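C2 toxin component I (Clostridium botulinum, PDB 2J3X) is the enzymatic component of the binary C2 toxin, an ADP-ribosyltransferase that probably transfers ADP-ribose from NAD to actin in the host cell. Local coordinates at residues I163-V168 against L210-L215; G100-T105 against I147-N152; F312-K317 against R361-R366. The protein carries 2 engineered substitutions. One frame throughout, in Å; residues are numbered along the deposited sequence.

Contact 1 of 3, residues I163-V168 against L210-L215; sequences IVKTRV and LIEGSL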
loop_
_atom_site.group_PDB
_atom_site.type_symbol
_atom_site.label_atom_id
_atom_site.label_comp_id
_atom_site.label_asym_id
_atom_site.label_seq_id
_atom_site.Cartn_x
_atom_site.Cartn_y
_atom_site.Cartn_z
ATOM N N ILE A 163 -15.384 -3.270 12.355
ATOM C CA ILE A 163 -15.592 -1.801 12.353
ATOM C C ILE A 163 -14.237 -1.257 12.769
ATOM O O ILE A 163 -13.684 -1.712 13.741
ATOM C CB ILE A 163 -16.688 -1.364 13.360
ATOM C CG1 ILE A 163 -18.086 -1.862 12.942
ATOM C CG2 ILE A 163 -16.787 0.162 13.446
ATOM C CD1 ILE A 163 -19.020 -1.844 14.123
ATOM N N VAL A 164 -13.683 -0.296 12.014
ATOM C CA VAL A 164 -12.443 0.304 12.374
ATOM C C VAL A 164 -12.647 1.753 12.744
ATOM O O VAL A 164 -13.037 2.536 11.898
ATOM C CB VAL A 164 -11.442 0.199 11.159
ATOM C CG1 VAL A 164 -10.056 0.750 11.537
ATOM C CG2 VAL A 164 -11.327 -1.296 10.724
ATOM N N LYS A 165 -12.412 2.072 14.010
ATOM C CA LYS A 165 -12.651 3.442 14.563
ATOM C C LYS A 165 -11.281 4.106 14.755
ATOM O O LYS A 165 -10.327 3.440 15.183
ATOM C CB LYS A 165 -13.351 3.315 15.923
ATOM C CG LYS A 165 -13.795 4.630 16.528
ATOM C CD LYS A 165 -14.590 4.374 17.826
ATOM C CE LYS A 165 -15.018 5.647 18.432
ATOM N NZ LYS A 165 -15.798 5.234 19.679
ATOM N N THR A 166 -11.166 5.367 14.372
ATOM C CA THR A 166 -9.916 6.074 14.483
ATOM C C THR A 166 -10.184 7.539 14.815
ATOM O O THR A 166 -11.315 7.978 14.831
ATOM C CB THR A 166 -9.051 5.953 13.191
ATOM O OG1 THR A 166 -7.720 6.413 13.473
ATOM C CG2 THR A 166 -9.636 6.781 12.055
ATOM N N ARG A 167 -9.125 8.268 15.091
ATOM C CA ARG A 167 -9.166 9.726 15.323
ATOM C C ARG A 167 -8.256 10.396 14.296
ATOM O O ARG A 167 -7.058 10.070 14.208
ATOM C CB ARG A 167 -8.656 9.957 16.743
ATOM C CG ARG A 167 -8.482 11.419 17.181
ATOM C CD ARG A 167 -8.205 11.405 18.671
ATOM N NE ARG A 167 -8.430 12.731 19.246
ATOM C CZ ARG A 167 -9.221 13.034 20.278
ATOM N NH1 ARG A 167 -9.922 12.106 20.948
ATOM N NH2 ARG A 167 -9.300 14.302 20.646
ATOM N N VAL A 168 -8.792 11.339 13.528
ATOM C CA VAL A 168 -8.002 12.088 12.587
ATOM C C VAL A 168 -7.538 13.371 13.291
ATOM O O VAL A 168 -8.372 14.113 13.828
ATOM C CB VAL A 168 -8.851 12.509 11.378
ATOM C CG1 VAL A 168 -7.977 13.262 10.344
ATOM C CG2 VAL A 168 -9.567 11.274 10.792
ATOM N N LEU A 210 -14.745 -4.671 16.888
ATOM C CA LEU A 210 -14.504 -3.218 16.864
ATOM C C LEU A 210 -13.012 -3.056 17.083
ATOM O O LEU A 210 -12.456 -3.455 18.113
ATOM C CB LEU A 210 -15.291 -2.532 17.987
ATOM C CG LEU A 210 -15.041 -1.025 18.160
ATOM C CD1 LEU A 210 -15.506 -0.223 16.896
ATOM C CD2 LEU A 210 -15.809 -0.594 19.460
ATOM N N ILE A 211 -12.381 -2.446 16.096
ATOM C CA ILE A 211 -10.941 -2.247 16.099
ATOM C C ILE A 211 -10.681 -0.781 16.298
ATOM O O ILE A 211 -11.236 0.060 15.561
ATOM C CB ILE A 211 -10.326 -2.695 14.751
ATOM C CG1 ILE A 211 -10.575 -4.189 14.514
ATOM C CG2 ILE A 211 -8.807 -2.260 14.666
ATOM C CD1 ILE A 211 -10.453 -4.583 13.036
ATOM N N GLU A 212 -9.851 -0.455 17.286
ATOM C CA GLU A 212 -9.338 0.923 17.416
ATOM C C GLU A 212 -8.017 0.983 16.655
ATOM O O GLU A 212 -7.076 0.239 16.951
ATOM C CB GLU A 212 -9.035 1.258 18.881
ATOM C CG GLU A 212 -10.203 1.100 19.829
ATOM C CD GLU A 212 -11.397 2.014 19.507
ATOM O OE1 GLU A 212 -11.199 3.112 18.908
ATOM O OE2 GLU A 212 -12.535 1.613 19.888
ATOM N N GLY A 213 -7.959 1.855 15.660
ATOM C CA GLY A 213 -6.720 1.988 14.852
ATOM C C GLY A 213 -6.136 3.368 14.894
ATOM O O GLY A 213 -6.874 4.364 15.053
ATOM N N SER A 214 -4.820 3.457 14.707
ATOM C CA SER A 214 -4.173 4.772 14.611
ATOM C C SER A 214 -3.964 5.080 13.168
ATOM O O SER A 214 -3.504 4.231 12.424
ATOM C CB SER A 214 -2.744 4.805 15.244
ATOM O OG SER A 214 -2.847 4.513 16.599
ATOM N N LEU A 215 -4.281 6.300 12.776
ATOM C CA LEU A 215 -4.041 6.733 11.415
ATOM C C LEU A 215 -2.569 7.060 11.284
ATOM O O LEU A 215 -2.043 7.840 12.099
ATOM C CB LEU A 215 -4.876 7.991 11.144
ATOM C CG LEU A 215 -5.084 8.432 9.715
ATOM C CD1 LEU A 215 -5.964 7.420 9.003
ATOM C CD2 LEU A 215 -5.765 9.843 9.764
HETATM O O HOH W 1 -9.457 4.775 17.899
HETATM O O HOH W 2 -14.300 3.558 21.276
HETATM O O HOH W 3 -5.207 8.144 14.740
HETATM O O HOH W 4 -7.167 6.634 16.789
#
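Ile163-Val168 and Leu210-Leu215 are neighbouring parallel strands in the mixed sheet of the first of two ADP-ribosyltransferase exoenzyme regions. Three backbone bonds form the ladder. Ile211 N donates to Ile163 O, Lys165 N to Ile211 O (2.8 Å), and Gly213 N to Lys165 O. All three run nearly along the C=O axis. The ladder then passes to a side chain. Thr166 OG1, anti to its backbone N (chi1 -167°), donates to Gly213 O at 2.7 Å, from above the carbonyl plane. Water 4 also donates to Gly213 O. Beyond this point the strands part, and water 3 spans the gap: it donates to Arg167 O and accepts from Leu215 N.

The side chains of Lys165 and Glu212 run alongside one another in the same direction, but their charged ends do not touch; Lys165 NZ and Glu212 OE2 are 4.9 Å apart. Water 2 joins them, accepting from Lys165 NZ and donating to Glu212 OE2. Arg167 turns outward to a salt bridge with Asp97, and Ser214 OG bonds to Glu196. Leu210 CD1 packs on Ile163 CG2. On the Glu212 side of the sheet, water 1 donates both to Lys165 O and, at 2.6 Å, to Glu212 OE1.

Contact 2 of 3, residues G100-T105 against I147-N152; sequences GYVNFT and ISLGLN. With SO4 (sulfate ion), chain P.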
loop_
_atom_site.group_PDB
_atom_site.type_symbol
_atom_site.label_atom_id
_atom_site.label_comp_id
_atom_site.label_asym_id
_atom_site.label_seq_id
_atom_site.Cartn_x
_atom_site.Cartn_y
_atom_site.Cartn_z
ATOM N N GLY A 100 -14.300 8.793 13.974
ATOM C CA GLY A 100 -15.308 8.131 13.155
ATOM C C GLY A 100 -14.737 6.807 12.650
ATOM O O GLY A 100 -13.790 6.290 13.222
ATOM N N TYR A 101 -15.350 6.257 11.618
ATOM C CA TYR A 101 -15.100 4.874 11.219
ATOM C C TYR A 101 -14.473 4.901 9.843
ATOM O O TYR A 101 -15.081 5.445 8.884
ATOM C CB TYR A 101 -16.404 4.130 11.124
ATOM C CG TYR A 101 -17.174 4.072 12.406
ATOM C CD1 TYR A 101 -16.601 3.507 13.556
ATOM C CD2 TYR A 101 -18.486 4.601 12.481
ATOM C CE1 TYR A 101 -17.359 3.414 14.765
ATOM C CE2 TYR A 101 -19.232 4.539 13.712
ATOM C CZ TYR A 101 -18.660 3.954 14.820
ATOM O OH TYR A 101 -19.349 3.865 16.032
ATOM N N VAL A 102 -13.283 4.327 9.710
ATOM C CA VAL A 102 -12.658 4.328 8.384
ATOM C C VAL A 102 -13.108 3.154 7.512
ATOM O O VAL A 102 -13.457 2.091 8.007
ATOM C CB VAL A 102 -11.095 4.400 8.462
ATOM C CG1 VAL A 102 -10.642 5.814 8.838
ATOM C CG2 VAL A 102 -10.518 3.429 9.490
ATOM N N ASN A 103 -13.116 3.355 6.202
ATOM C CA ASN A 103 -13.645 2.313 5.308
ATOM C C ASN A 103 -12.609 1.208 5.026
ATOM O O ASN A 103 -11.991 1.202 3.940
ATOM C CB ASN A 103 -14.234 2.933 4.051
ATOM C CG ASN A 103 -13.246 3.792 3.247
ATOM O OD1 ASN A 103 -12.301 4.445 3.765
ATOM N ND2 ASN A 103 -13.514 3.850 1.950
ATOM N N PHE A 104 -12.358 0.330 6.014
ATOM C CA PHE A 104 -11.548 -0.913 5.787
ATOM C C PHE A 104 -12.450 -2.107 5.957
ATOM O O PHE A 104 -13.115 -2.220 7.015
ATOM C CB PHE A 104 -10.375 -1.087 6.752
ATOM C CG PHE A 104 -9.191 -0.285 6.406
ATOM C CD1 PHE A 104 -9.110 1.079 6.775
ATOM C CD2 PHE A 104 -8.101 -0.892 5.801
ATOM C CE1 PHE A 104 -7.981 1.824 6.460
ATOM C CE2 PHE A 104 -7.000 -0.144 5.437
ATOM C CZ PHE A 104 -6.921 1.203 5.772
ATOM N N THR A 105 -12.463 -3.006 4.966
ATOM C CA THR A 105 -13.109 -4.324 5.106
ATOM C C THR A 105 -12.142 -5.349 5.652
ATOM O O THR A 105 -10.915 -5.086 5.676
ATOM C CB THR A 105 -13.583 -4.843 3.716
ATOM O OG1 THR A 105 -12.434 -4.972 2.892
ATOM C CG2 THR A 105 -14.533 -3.831 3.080
ATOM N N ILE A 147 -9.392 8.021 1.678
ATOM C CA ILE A 147 -9.984 7.290 2.787
ATOM C C ILE A 147 -11.213 8.073 3.257
ATOM O O ILE A 147 -11.239 9.324 3.176
ATOM C CB ILE A 147 -8.905 7.040 3.879
ATOM C CG1 ILE A 147 -9.332 6.003 4.905
ATOM C CG2 ILE A 147 -8.470 8.357 4.526
ATOM C CD1 ILE A 147 -8.219 5.708 5.952
ATOM N N SER A 148 -12.275 7.355 3.629
ATOM C CA SER A 148 -13.520 8.000 4.066
ATOM C C SER A 148 -13.656 7.770 5.552
ATOM O O SER A 148 -13.323 6.692 6.028
ATOM C CB SER A 148 -14.708 7.371 3.366
ATOM O OG SER A 148 -14.674 7.623 1.955
ATOM N N LEU A 149 -14.117 8.770 6.298
ATOM C CA LEU A 149 -14.332 8.606 7.737
ATOM C C LEU A 149 -15.821 8.800 8.010
ATOM O O LEU A 149 -16.297 9.959 7.965
ATOM C CB LEU A 149 -13.531 9.644 8.513
ATOM C CG LEU A 149 -13.626 9.461 10.039
ATOM C CD1 LEU A 149 -12.631 8.432 10.654
ATOM C CD2 LEU A 149 -13.421 10.837 10.764
ATOM N N GLY A 150 -16.557 7.708 8.214
ATOM C CA GLY A 150 -18.021 7.788 8.481
ATOM C C GLY A 150 -18.231 8.372 9.873
ATOM O O GLY A 150 -17.531 8.012 10.804
ATOM N N LEU A 151 -19.177 9.309 10.001
ATOM C CA LEU A 151 -19.259 10.070 11.237
ATOM C C LEU A 151 -20.231 9.521 12.252
ATOM O O LEU A 151 -20.189 9.934 13.416
ATOM C CB LEU A 151 -19.612 11.550 10.968
ATOM C CG LEU A 151 -18.491 12.234 10.173
ATOM C CD1 LEU A 151 -18.880 13.691 9.897
ATOM C CD2 LEU A 151 -17.154 12.151 10.877
ATOM N N ASN A 152 -21.090 8.588 11.848
ATOM C CA ASN A 152 -21.972 7.978 12.840
ATOM C C ASN A 152 -22.318 6.539 12.473
ATOM O O ASN A 152 -21.815 6.025 11.440
ATOM C CB ASN A 152 -23.251 8.824 13.094
ATOM C CG ASN A 152 -24.148 8.931 11.868
ATOM O OD1 ASN A 152 -24.194 8.019 11.041
ATOM N ND2 ASN A 152 -24.860 10.065 11.728
HETATM S S SO4 P . -15.381 2.986 -2.154
HETATM O O1 SO4 P . -16.284 4.143 -2.122
HETATM O O2 SO4 P . -14.170 3.241 -2.952
HETATM O O3 SO4 P . -14.951 2.640 -0.795
HETATM O O4 SO4 P . -16.093 1.898 -2.837
#
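At the end of strand 98-102 the side chain of Asn103 joins the pairing and receives the N-H of Ser148. Asn103 OD1 accepts from Ser148 N at 2.9 Å, and the N-H points almost straight at it (172°). The donor stands well above the plane of the amide. Asn103 is the centre of an inverse gamma turn, and chi1 of 58° sets CG between its own N and carbonyl carbon. The backbone bond from Asn103 N to Ser148 O is weak. Asn103 ND2 makes a weak bond to a sulfate ion, likely picked up from the crystallisation solution, which Lys50 and Thr51 also bind.

Before the turn the strands are antiparallel. Tyr101 and Gly150 form a hydrogen-bonded pair, N to O both ways. Leu149 CD1 lies against the backbone of Gly100, 3.3 Å from its C. Val102 CG1 touches both Leu149 CD1 and Ile147 CD1, each at 3.8 Å. Ile147 CD1 also meets Phe104 CE1. The Tyr101 ring turns its edge to Asn152 O, and its OH bonds to Asp153.

In the sheet, strand 98-102 lies between strands 162-168 and 147-150. Strand 183-187 pairs with the other edge of 147-150, and Ile193 of strand 191-203 packs on Val102 and Phe104.

Contact 3 of 3, residues F312-K317 against R361-R366; sequences FSFDKK and RRFIFR. Engineered in segment 361-366: Arg361 (natural residue Ser).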
loop_
_atom_site.group_PDB
_atom_site.type_symbol
_atom_site.label_atom_id
_atom_site.label_comp_id
_atom_site.label_asym_id
_atom_site.label_seq_id
_atom_site.Cartn_x
_atom_site.Cartn_y
_atom_site.Cartn_z
ATOM N N PHE A 312 1.285 -16.217 -16.405
ATOM C CA PHE A 312 0.036 -16.340 -15.688
ATOM C C PHE A 312 -0.721 -15.024 -15.779
ATOM O O PHE A 312 -0.135 -13.970 -15.501
ATOM C CB PHE A 312 0.313 -16.649 -14.203
ATOM C CG PHE A 312 -0.956 -16.774 -13.391
ATOM C CD1 PHE A 312 -1.578 -15.623 -12.844
ATOM C CD2 PHE A 312 -1.542 -18.014 -13.201
ATOM C CE1 PHE A 312 -2.771 -15.732 -12.142
ATOM C CE2 PHE A 312 -2.707 -18.142 -12.491
ATOM C CZ PHE A 312 -3.348 -17.004 -11.962
ATOM N N SER A 313 -2.009 -15.065 -16.085
ATOM C CA SER A 313 -2.771 -13.800 -16.164
ATOM C C SER A 313 -3.989 -13.838 -15.284
ATOM O O SER A 313 -4.679 -14.890 -15.193
ATOM C CB SER A 313 -3.231 -13.545 -17.616
ATOM O OG SER A 313 -4.088 -12.406 -17.716
ATOM N N PHE A 314 -4.326 -12.661 -14.726
ATOM C CA PHE A 314 -5.562 -12.491 -13.973
ATOM C C PHE A 314 -6.735 -11.941 -14.772
ATOM O O PHE A 314 -7.812 -11.657 -14.206
ATOM C CB PHE A 314 -5.275 -11.527 -12.783
ATOM C CG PHE A 314 -4.453 -12.125 -11.675
ATOM C CD1 PHE A 314 -5.013 -13.081 -10.796
ATOM C CD2 PHE A 314 -3.147 -11.702 -11.479
ATOM C CE1 PHE A 314 -4.273 -13.619 -9.738
ATOM C CE2 PHE A 314 -2.392 -12.234 -10.418
ATOM C CZ PHE A 314 -2.999 -13.189 -9.526
ATOM N N ASP A 315 -6.532 -11.735 -16.076
ATOM C CA ASP A 315 -7.579 -11.162 -16.902
ATOM C C ASP A 315 -8.239 -12.209 -17.777
ATOM O O ASP A 315 -7.554 -13.138 -18.217
ATOM C CB ASP A 315 -6.951 -10.108 -17.789
ATOM C CG ASP A 315 -6.573 -8.858 -16.983
ATOM O OD1 ASP A 315 -7.511 -8.261 -16.416
ATOM O OD2 ASP A 315 -5.377 -8.571 -16.889
ATOM N N LYS A 316 -9.526 -11.990 -18.047
ATOM C CA LYS A 316 -10.287 -12.845 -18.974
ATOM C C LYS A 316 -11.089 -11.936 -19.928
ATOM O O LYS A 316 -11.235 -10.727 -19.681
ATOM C CB LYS A 316 -11.199 -13.799 -18.191
ATOM C CG LYS A 316 -12.284 -13.092 -17.401
ATOM C CD LYS A 316 -13.208 -14.023 -16.590
ATOM C CE LYS A 316 -14.411 -13.200 -16.062
ATOM N NZ LYS A 316 -15.544 -14.014 -15.432
ATOM N N LYS A 317 -11.562 -12.514 -21.029
ATOM C CA LYS A 317 -12.463 -11.810 -21.978
ATOM C C LYS A 317 -13.934 -12.091 -21.710
ATOM O O LYS A 317 -14.328 -13.240 -21.543
ATOM C CB LYS A 317 -12.169 -12.216 -23.412
ATOM C CG LYS A 317 -10.730 -12.041 -23.839
ATOM C CD LYS A 317 -10.600 -11.909 -25.355
ATOM C CE LYS A 317 -10.977 -10.530 -25.834
ATOM N NZ LYS A 317 -10.189 -10.158 -27.039
ATOM N N ARG A 361 4.815 -6.785 -15.532
ATOM C CA ARG A 361 4.910 -7.855 -14.533
ATOM C C ARG A 361 3.790 -7.646 -13.514
ATOM O O ARG A 361 3.673 -6.544 -12.950
ATOM C CB ARG A 361 6.263 -7.796 -13.846
ATOM C CG ARG A 361 7.412 -8.063 -14.857
ATOM C CD ARG A 361 8.647 -8.214 -14.060
ATOM N NE ARG A 361 9.828 -8.442 -14.885
ATOM C CZ ARG A 361 11.049 -8.579 -14.374
ATOM N NH1 ARG A 361 11.218 -8.510 -13.059
ATOM N NH2 ARG A 361 12.093 -8.766 -15.181
ATOM N N ARG A 362 2.973 -8.683 -13.294
ATOM C CA ARG A 362 1.688 -8.546 -12.539
ATOM C C ARG A 362 1.855 -8.621 -11.021
ATOM O O ARG A 362 0.912 -8.305 -10.274
ATOM C CB ARG A 362 0.738 -9.693 -12.994
ATOM C CG ARG A 362 0.356 -9.569 -14.467
ATOM C CD ARG A 362 -0.330 -10.865 -14.911
ATOM N NE ARG A 362 -0.827 -10.741 -16.297
ATOM C CZ ARG A 362 -0.087 -10.917 -17.389
ATOM N NH1 ARG A 362 1.194 -11.213 -17.324
ATOM N NH2 ARG A 362 -0.661 -10.807 -18.563
ATOM N N PHE A 363 3.007 -9.098 -10.553
ATOM C CA PHE A 363 3.128 -9.391 -9.107
ATOM C C PHE A 363 4.035 -8.321 -8.478
ATOM O O PHE A 363 5.250 -8.353 -8.630
ATOM C CB PHE A 363 3.630 -10.828 -8.867
ATOM C CG PHE A 363 2.718 -11.874 -9.490
ATOM C CD1 PHE A 363 2.896 -12.270 -10.833
ATOM C CD2 PHE A 363 1.680 -12.421 -8.761
ATOM C CE1 PHE A 363 2.052 -13.216 -11.443
ATOM C CE2 PHE A 363 0.794 -13.398 -9.350
ATOM C CZ PHE A 363 0.997 -13.806 -10.723
ATOM N N ILE A 364 3.406 -7.351 -7.807
ATOM C CA ILE A 364 4.144 -6.171 -7.355
ATOM C C ILE A 364 4.424 -6.344 -5.867
ATOM O O ILE A 364 3.533 -6.167 -5.075
ATOM C CB ILE A 364 3.293 -4.910 -7.538
ATOM C CG1 ILE A 364 2.763 -4.746 -8.980
ATOM C CG2 ILE A 364 4.074 -3.658 -7.018
ATOM C CD1 ILE A 364 1.419 -3.934 -9.063
ATOM N N PHE A 365 5.658 -6.667 -5.498
ATOM C CA PHE A 365 6.011 -6.745 -4.083
ATOM C C PHE A 365 6.190 -5.346 -3.554
ATOM O O PHE A 365 6.990 -4.580 -4.096
ATOM C CB PHE A 365 7.251 -7.537 -3.800
ATOM C CG PHE A 365 6.997 -9.029 -3.802
ATOM C CD1 PHE A 365 6.520 -9.667 -2.672
ATOM C CD2 PHE A 365 7.188 -9.755 -4.969
ATOM C CE1 PHE A 365 6.293 -11.072 -2.669
ATOM C CE2 PHE A 365 6.954 -11.161 -4.969
ATOM C CZ PHE A 365 6.496 -11.792 -3.809
ATOM N N ARG A 366 5.367 -5.027 -2.549
ATOM C CA ARG A 366 5.429 -3.719 -1.862
ATOM C C ARG A 366 6.107 -4.079 -0.527
ATOM O O ARG A 366 5.469 -4.503 0.432
ATOM C CB ARG A 366 3.980 -3.159 -1.747
ATOM C CG ARG A 366 3.975 -1.790 -0.956
ATOM C CD ARG A 366 2.653 -1.097 -1.094
ATOM N NE ARG A 366 2.668 0.138 -0.292
ATOM C CZ ARG A 366 2.064 0.284 0.898
ATOM N NH1 ARG A 366 1.350 -0.722 1.415
ATOM N NH2 ARG A 366 2.161 1.482 1.550
HETATM O O HOH W 5 -3.517 -9.851 -15.361
#
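Arg362 reaches across to Phe312 and Ser313, and Phe363 packs its ring on Phe312 and Phe314. No direct hydrogen bond joins the two segments. Arg361, engineered in place of the natural Ser, starts the second segment and takes no part in the contact; its guanidinium bonds to Arg300 O and a glycerol.

Arg362 follows, its chain extended from CG to NE. Its CD comes 3.2 Å from Phe312 O, and that oxygen lies over one face of the guanidinium. Water 5 sits at the guanidinium edge, in its plane, and accepts from Arg362 NE at 3.0 Å. The same water accepts from Phe314 N and donates to Asp315 OD2 (2.7 Å). It thus links the arginine to Phe314 and Asp315, where the loop enters strand 315-318. Ser313 OG accepts from Asp315 N, an ST turn at the start of that strand.

Phe363 comes next. Its CE2 meets Phe314 CE2 at 3.6 Å, near the plane of the Phe314 ring. The two rings are oblique, with planes at 56°. Phe363 CZ touches Phe312 CD1, which lies at the edge of the Phe363 ring. Phe312 CE1 in turn sits 3.5 Å above the centre of the Phe314 ring.

Phe363 opens strand 363-369 in the mixed sheet of the second ADP-ribosyltransferase exoenzyme region, between strands 295-301 and 414-426. The loop before strand 315-318 packs on its start. Phe363 also meets the rings of Phe306 and Phe332, and helix 326-336 packs on Phe312 and Phe314.

How the contacts relate
Contacts 1 and 2 are parts of one sheet, with centres 8 Å apart. Strands 162-168 and 98-102 are neighbours in it, and their backbones probably bond: Val164 O lies 2.8 Å from Val102 N, and Thr166 N lies 3.0 Å from Gly100 O. Ile163 CG2 also packs on Tyr101 CD1, and Thr166 CG2 on Val102 CG1. Contact 3 belongs to the other ADP-ribosyltransferase exoenzyme region. Its centre is about 31 Å from that of contact 1 and 29 Å from that of contact 2, and it touches neither. The nearest atoms of contacts 2 and 3 are about 9 Å apart. The sulfate lies at contact 2, by Asn103.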